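Local coordinates for protein angiotensin-converting enzyme (Anopheles gambiae, PDB 6S1Y) that probably cleaves peptides as a zinc-dependent metallopeptidase of the angiotensin-converting enzyme family, at residues N380-S394 and R496-H508. Sequence-based numbering, arbitrary orientation.
Sequences NPGFHEAVGDVLSLS and RYFVSYVIQFQFH. With ZN (zinc ion), chain G; KSN ((2~{S})-2-[[(4~{S})-4-azanyl-5-oxidanyl-5-oxidanylidene-pentanoyl]amino]pentanedioic acid), chain H.
Glu385 and Tyr497, one from each of two packed helices, meet at a zinc-bound ligand carboxylate, Glu385 through the metal and Tyr497 through the carboxylate itself: Glu385 OE1 binds the zinc ion at 1.9 Å, and Tyr497 OH donates to KSN O15 over 2.7 Å. The bend of Glu385 at chi2 (-58°) turns its carboxylate toward the metal, with OE1 3.2 Å from Tyr497 CE1 and OE2 beside Arg496 CD. The Arg496 guanidinium stays just beyond salt-bridge distance of Glu385 and pairs instead with Glu493. How two helices can deliver such groups together is seen where the segments 381-394 and 496-508 cross at -56°, and Gly382 brings its CA to 3.4 Å from Arg496 O in a CA-H...O contact. This is the gluzincin scheme, in which the HExxH helix 349-368 supplies His357 and His361 and helix 381-395 the third protein ligand. Behind the metal the packing is knobs-into-holes, Ala386 sitting among Ser500, Ile503, Gln504 and Phe507. Gln504, extended beyond CG, reaches Asp389: NE2 donates to the anti lone pair of OD2 (3.1 Å), and the same NE2 also makes two weak bonds, to Ser500 O and OG. On one flank the edge of Phe507 meets the face of Phe383 in a T-shaped pair, planes 68° apart. Farther along, Leu393 lays CB over the His508 ring and CD1 over that of Phe505, while a water 2.6 Å from His508 ND1 links this imidazole to Val390 O and Ser394 OG; Ser394 OG is also hydrogen-bonded to Ile532 N, and His508 NE2 bonds to Leu527 O.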
loop_
_atom_site.group_PDB
_atom_site.type_symbol
_atom_site.label_atom_id
_atom_site.label_comp_id
_atom_site.label_asym_id
_atom_site.label_seq_id
_atom_site.Cartn_x
_atom_site.Cartn_y
_atom_site.Cartn_z
ATOM N N ASN A 380 -6.249 4.951 -11.886
ATOM C CA ASN A 380 -6.182 3.504 -11.650
ATOM C C ASN A 380 -5.781 3.321 -10.186
ATOM O O ASN A 380 -5.436 4.304 -9.518
ATOM C CB ASN A 380 -5.233 2.796 -12.619
ATOM C CG ASN A 380 -3.783 3.199 -12.452
ATOM O OD1 ASN A 380 -3.279 3.327 -11.324
ATOM N ND2 ASN A 380 -3.088 3.395 -13.578
ATOM N N PRO A 381 -5.835 2.106 -9.639
ATOM C CA PRO A 381 -5.592 1.952 -8.188
ATOM C C PRO A 381 -4.234 2.440 -7.738
ATOM O O PRO A 381 -4.065 2.753 -6.554
ATOM C CB PRO A 381 -5.748 0.441 -7.955
ATOM C CG PRO A 381 -6.604 -0.035 -9.114
ATOM C CD PRO A 381 -6.253 0.846 -10.275
ATOM N N GLY A 382 -3.253 2.532 -8.635
ATOM C CA GLY A 382 -1.951 3.033 -8.246
ATOM C C GLY A 382 -1.906 4.529 -8.070
ATOM O O GLY A 382 -1.121 5.036 -7.258
ATOM N N PHE A 383 -2.717 5.270 -8.820
ATOM C CA PHE A 383 -2.787 6.709 -8.576
ATOM C C PHE A 383 -3.196 7.000 -7.137
ATOM O O PHE A 383 -2.633 7.886 -6.491
ATOM C CB PHE A 383 -3.779 7.376 -9.523
ATOM C CG PHE A 383 -3.238 7.642 -10.891
ATOM C CD1 PHE A 383 -2.739 6.616 -11.664
ATOM C CD2 PHE A 383 -3.284 8.921 -11.420
ATOM C CE1 PHE A 383 -2.264 6.856 -12.926
ATOM C CE2 PHE A 383 -2.825 9.171 -12.684
ATOM C CZ PHE A 383 -2.307 8.142 -13.447
ATOM N N HIS A 384 -4.179 6.267 -6.610
ATOM C CA HIS A 384 -4.643 6.537 -5.252
ATOM C C HIS A 384 -3.547 6.313 -4.223
ATOM O O HIS A 384 -3.399 7.097 -3.275
ATOM C CB HIS A 384 -5.831 5.655 -4.923
ATOM C CG HIS A 384 -7.036 6.427 -4.512
ATOM N ND1 HIS A 384 -7.086 7.150 -3.341
ATOM C CD2 HIS A 384 -8.228 6.615 -5.123
ATOM C CE1 HIS A 384 -8.264 7.732 -3.236
ATOM N NE2 HIS A 384 -8.975 7.426 -4.305
ATOM N N GLU A 385 -2.766 5.233 -4.389
ATOM C CA GLU A 385 -1.692 4.938 -3.445
ATOM C C GLU A 385 -0.513 5.886 -3.601
ATOM O O GLU A 385 0.244 6.080 -2.651
ATOM C CB GLU A 385 -1.249 3.482 -3.633
ATOM C CG GLU A 385 -2.393 2.484 -3.545
ATOM C CD GLU A 385 -3.124 2.586 -2.222
ATOM O OE1 GLU A 385 -2.512 3.056 -1.241
ATOM O OE2 GLU A 385 -4.310 2.216 -2.187
ATOM N N ALA A 386 -0.359 6.504 -4.764
ATOM C CA ALA A 386 0.805 7.351 -5.017
ATOM C C ALA A 386 0.716 8.730 -4.373
ATOM O O ALA A 386 1.756 9.332 -4.073
ATOM C CB ALA A 386 0.998 7.515 -6.527
ATOM N N VAL A 387 -0.495 9.246 -4.131
ATOM C CA VAL A 387 -0.641 10.678 -3.860
ATOM C C VAL A 387 0.118 11.078 -2.595
ATOM O O VAL A 387 0.932 12.006 -2.609
ATOM C CB VAL A 387 -2.126 11.070 -3.744
ATOM C CG1 VAL A 387 -2.224 12.516 -3.284
ATOM C CG2 VAL A 387 -2.846 10.848 -5.061
ATOM N N GLY A 388 -0.207 10.443 -1.463
ATOM C CA GLY A 388 0.452 10.797 -0.226
ATOM C C GLY A 388 1.937 10.483 -0.243
ATOM O O GLY A 388 2.739 11.188 0.382
ATOM N N ASP A 389 2.330 9.412 -0.946
ATOM C CA ASP A 389 3.745 9.053 -1.002
ATOM C C ASP A 389 4.562 10.125 -1.717
ATOM O O ASP A 389 5.722 10.359 -1.358
ATOM C CB ASP A 389 3.912 7.687 -1.666
ATOM C CG ASP A 389 3.515 6.527 -0.742
ATOM O OD1 ASP A 389 3.099 6.771 0.429
ATOM O OD2 ASP A 389 3.617 5.363 -1.213
ATOM N N VAL A 390 3.977 10.817 -2.695
ATOM C CA VAL A 390 4.683 11.933 -3.331
ATOM C C VAL A 390 5.018 12.998 -2.297
ATOM O O VAL A 390 6.148 13.491 -2.233
ATOM C CB VAL A 390 3.856 12.514 -4.491
ATOM C CG1 VAL A 390 4.427 13.854 -4.933
ATOM C CG2 VAL A 390 3.828 11.519 -5.667
ATOM N N LEU A 391 4.052 13.349 -1.444
ATOM C CA LEU A 391 4.371 14.276 -0.365
ATOM C C LEU A 391 5.459 13.698 0.528
ATOM O O LEU A 391 6.386 14.412 0.926
ATOM C CB LEU A 391 3.134 14.616 0.474
ATOM C CG LEU A 391 1.943 15.315 -0.184
ATOM C CD1 LEU A 391 1.191 16.195 0.825
ATOM C CD2 LEU A 391 2.367 16.108 -1.374
ATOM N N SER A 392 5.351 12.407 0.875
ATOM C CA SER A 392 6.336 11.815 1.776
ATOM C C SER A 392 7.740 11.889 1.194
ATOM O O SER A 392 8.713 12.002 1.952
ATOM C CB SER A 392 5.984 10.358 2.081
ATOM O OG SER A 392 4.867 10.289 2.936
ATOM N N LEU A 393 7.873 11.817 -0.137
ATOM C CA LEU A 393 9.192 12.003 -0.753
ATOM C C LEU A 393 9.780 13.378 -0.426
ATOM O O LEU A 393 10.976 13.491 -0.154
ATOM C CB LEU A 393 9.116 11.799 -2.269
ATOM C CG LEU A 393 9.029 10.330 -2.717
ATOM C CD1 LEU A 393 8.803 10.202 -4.218
ATOM C CD2 LEU A 393 10.281 9.574 -2.353
ATOM N N SER A 394 8.962 14.439 -0.457
ATOM C CA SER A 394 9.466 15.762 -0.092
ATOM C C SER A 394 9.738 15.841 1.406
ATOM O O SER A 394 10.782 16.359 1.827
ATOM C CB SER A 394 8.473 16.864 -0.500
ATOM O OG SER A 394 8.472 17.108 -1.901
ATOM N N ARG A 496 -1.678 -2.331 -6.796
ATOM C CA ARG A 496 -1.778 -0.878 -6.626
ATOM C C ARG A 496 -0.505 -0.286 -6.017
ATOM O O ARG A 496 -0.084 0.818 -6.393
ATOM C CB ARG A 496 -2.979 -0.528 -5.739
ATOM C CG ARG A 496 -2.987 -1.224 -4.382
ATOM C CD ARG A 496 -4.315 -1.022 -3.641
ATOM N NE ARG A 496 -5.447 -1.640 -4.326
ATOM C CZ ARG A 496 -6.714 -1.515 -3.925
ATOM N NH1 ARG A 496 -6.985 -0.815 -2.847
ATOM N NH2 ARG A 496 -7.708 -2.088 -4.608
ATOM N N TYR A 497 0.113 -0.993 -5.052
ATOM C CA TYR A 497 1.273 -0.422 -4.369
ATOM C C TYR A 497 2.531 -0.542 -5.227
ATOM O O TYR A 497 3.369 0.360 -5.236
ATOM C CB TYR A 497 1.460 -1.084 -3.002
ATOM C CG TYR A 497 0.232 -0.992 -2.103
ATOM C CD1 TYR A 497 -0.056 0.177 -1.378
ATOM C CD2 TYR A 497 -0.636 -2.063 -1.976
ATOM C CE1 TYR A 497 -1.173 0.257 -0.565
ATOM C CE2 TYR A 497 -1.764 -1.982 -1.177
ATOM C CZ TYR A 497 -2.026 -0.822 -0.477
ATOM O OH TYR A 497 -3.134 -0.755 0.338
ATOM N N PHE A 498 2.654 -1.612 -6.003
ATOM C CA PHE A 498 3.741 -1.701 -6.969
ATOM C C PHE A 498 3.670 -0.550 -7.972
ATOM O O PHE A 498 4.664 0.147 -8.225
ATOM C CB PHE A 498 3.681 -3.057 -7.697
ATOM C CG PHE A 498 4.807 -3.271 -8.669
ATOM C CD1 PHE A 498 4.756 -2.733 -9.947
ATOM C CD2 PHE A 498 5.928 -3.999 -8.303
ATOM C CE1 PHE A 498 5.806 -2.929 -10.844
ATOM C CE2 PHE A 498 6.974 -4.198 -9.187
ATOM C CZ PHE A 498 6.910 -3.650 -10.464
ATOM N N VAL A 499 2.498 -0.340 -8.559
ATOM C CA VAL A 499 2.335 0.745 -9.522
ATOM C C VAL A 499 2.637 2.082 -8.864
ATOM O O VAL A 499 3.378 2.911 -9.409
ATOM C CB VAL A 499 0.917 0.701 -10.120
ATOM C CG1 VAL A 499 0.683 1.854 -11.062
ATOM C CG2 VAL A 499 0.726 -0.585 -10.870
ATOM N N SER A 500 2.088 2.304 -7.668
ATOM C CA SER A 500 2.378 3.528 -6.928
ATOM C C SER A 500 3.872 3.767 -6.766
ATOM O O SER A 500 4.355 4.890 -6.918
ATOM C CB SER A 500 1.736 3.464 -5.546
ATOM O OG SER A 500 2.221 4.537 -4.764
ATOM N N TYR A 501 4.616 2.735 -6.371
ATOM C CA TYR A 501 6.032 2.932 -6.076
ATOM C C TYR A 501 6.836 3.244 -7.334
ATOM O O TYR A 501 7.875 3.902 -7.236
ATOM C CB TYR A 501 6.584 1.719 -5.323
ATOM C CG TYR A 501 6.478 1.900 -3.823
ATOM C CD1 TYR A 501 5.238 2.019 -3.207
ATOM C CD2 TYR A 501 7.613 1.989 -3.026
ATOM C CE1 TYR A 501 5.122 2.212 -1.839
ATOM C CE2 TYR A 501 7.502 2.183 -1.634
ATOM C CZ TYR A 501 6.254 2.306 -1.064
ATOM O OH TYR A 501 6.129 2.494 0.282
ATOM N N VAL A 502 6.352 2.858 -8.510
ATOM C CA VAL A 502 6.952 3.326 -9.755
ATOM C C VAL A 502 6.495 4.752 -10.092
ATOM O O VAL A 502 7.312 5.668 -10.242
ATOM C CB VAL A 502 6.615 2.367 -10.909
ATOM C CG1 VAL A 502 7.230 2.904 -12.216
ATOM C CG2 VAL A 502 7.076 0.953 -10.611
ATOM N N ILE A 503 5.181 4.955 -10.249
ATOM C CA ILE A 503 4.724 6.229 -10.813
ATOM C C ILE A 503 4.915 7.372 -9.839
ATOM O O ILE A 503 5.043 8.528 -10.258
ATOM C CB ILE A 503 3.243 6.191 -11.262
ATOM C CG1 ILE A 503 2.303 6.089 -10.065
ATOM C CG2 ILE A 503 3.027 5.052 -12.216
ATOM C CD1 ILE A 503 0.858 5.937 -10.469
ATOM N N GLN A 504 4.929 7.098 -8.534
ATOM C CA GLN A 504 5.108 8.210 -7.613
ATOM C C GLN A 504 6.410 8.954 -7.890
ATOM O O GLN A 504 6.516 10.154 -7.586
ATOM C CB GLN A 504 5.050 7.752 -6.157
ATOM C CG GLN A 504 6.266 6.988 -5.642
ATOM C CD GLN A 504 6.056 6.492 -4.192
ATOM O OE1 GLN A 504 6.787 6.863 -3.293
ATOM N NE2 GLN A 504 5.047 5.658 -3.993
ATOM N N PHE A 505 7.419 8.285 -8.456
ATOM C CA PHE A 505 8.651 9.013 -8.765
ATOM C C PHE A 505 8.500 9.819 -10.052
ATOM O O PHE A 505 9.154 10.857 -10.214
ATOM C CB PHE A 505 9.843 8.041 -8.834
ATOM C CG PHE A 505 10.191 7.435 -7.490
ATOM C CD1 PHE A 505 9.587 6.260 -7.056
ATOM C CD2 PHE A 505 11.092 8.059 -6.651
ATOM C CE1 PHE A 505 9.892 5.724 -5.802
ATOM C CE2 PHE A 505 11.392 7.529 -5.397
ATOM C CZ PHE A 505 10.787 6.371 -4.979
ATOM N N GLN A 506 7.641 9.363 -10.971
ATOM C CA GLN A 506 7.275 10.190 -12.119
ATOM C C GLN A 506 6.524 11.441 -11.673
ATOM O O GLN A 506 6.819 12.544 -12.134
ATOM C CB GLN A 506 6.445 9.365 -13.099
ATOM C CG GLN A 506 7.192 8.160 -13.646
ATOM C CD GLN A 506 6.389 7.356 -14.618
ATOM O OE1 GLN A 506 5.900 6.260 -14.295
ATOM N NE2 GLN A 506 6.257 7.861 -15.834
ATOM N N PHE A 507 5.565 11.288 -10.756
ATOM C CA PHE A 507 4.828 12.429 -10.215
ATOM C C PHE A 507 5.767 13.368 -9.459
ATOM O O PHE A 507 5.724 14.593 -9.638
ATOM C CB PHE A 507 3.714 11.937 -9.283
ATOM C CG PHE A 507 2.624 11.128 -9.965
ATOM C CD1 PHE A 507 2.454 11.154 -11.334
ATOM C CD2 PHE A 507 1.741 10.381 -9.209
ATOM C CE1 PHE A 507 1.430 10.440 -11.932
ATOM C CE2 PHE A 507 0.715 9.658 -9.800
ATOM C CZ PHE A 507 0.559 9.684 -11.161
ATOM N N HIS A 508 6.621 12.807 -8.594
ATOM C CA HIS A 508 7.567 13.621 -7.833
ATOM C C HIS A 508 8.478 14.423 -8.754
ATOM O O HIS A 508 8.757 15.598 -8.493
ATOM C CB HIS A 508 8.390 12.711 -6.922
ATOM C CG HIS A 508 9.451 13.408 -6.120
ATOM N ND1 HIS A 508 9.159 14.301 -5.117
ATOM C CD2 HIS A 508 10.799 13.291 -6.133
ATOM C CE1 HIS A 508 10.276 14.715 -4.551
ATOM N NE2 HIS A 508 11.288 14.123 -5.155
HETATM ZN ZN ZN G . -3.184 3.459 0.528
HETATM C C10 KSN H . -7.781 -0.631 2.700
HETATM C C13 KSN H . -3.890 1.891 2.371
HETATM C C17 KSN H . 1.320 -1.826 3.719
HETATM C C02 KSN H . 1.342 -0.432 3.081
HETATM C C03 KSN H . -0.029 0.221 2.854
HETATM C C04 KSN H . -1.190 -0.300 3.686
HETATM C C05 KSN H . -1.876 0.748 4.600
HETATM C C07 KSN H . -4.119 0.687 3.317
HETATM C C08 KSN H . -5.586 0.423 3.627
HETATM C C09 KSN H . -6.384 -0.055 2.399
HETATM N N01 KSN H . 2.028 -0.476 1.785
HETATM N N06 KSN H . -3.281 1.149 4.433
HETATM O O11 KSN H . -8.059 -1.019 3.878
HETATM O O12 KSN H . -8.665 -0.739 1.782
HETATM O O14 KSN H . -3.823 3.044 2.880
HETATM O O15 KSN H . -3.733 1.751 1.143
HETATM O O16 KSN H . -1.266 1.202 5.522
HETATM O O18 KSN H . 1.305 -1.894 4.978
HETATM O O19 KSN H . 1.326 -2.907 3.071
HETATM O O HOH W 1 7.318 15.369 -3.587
#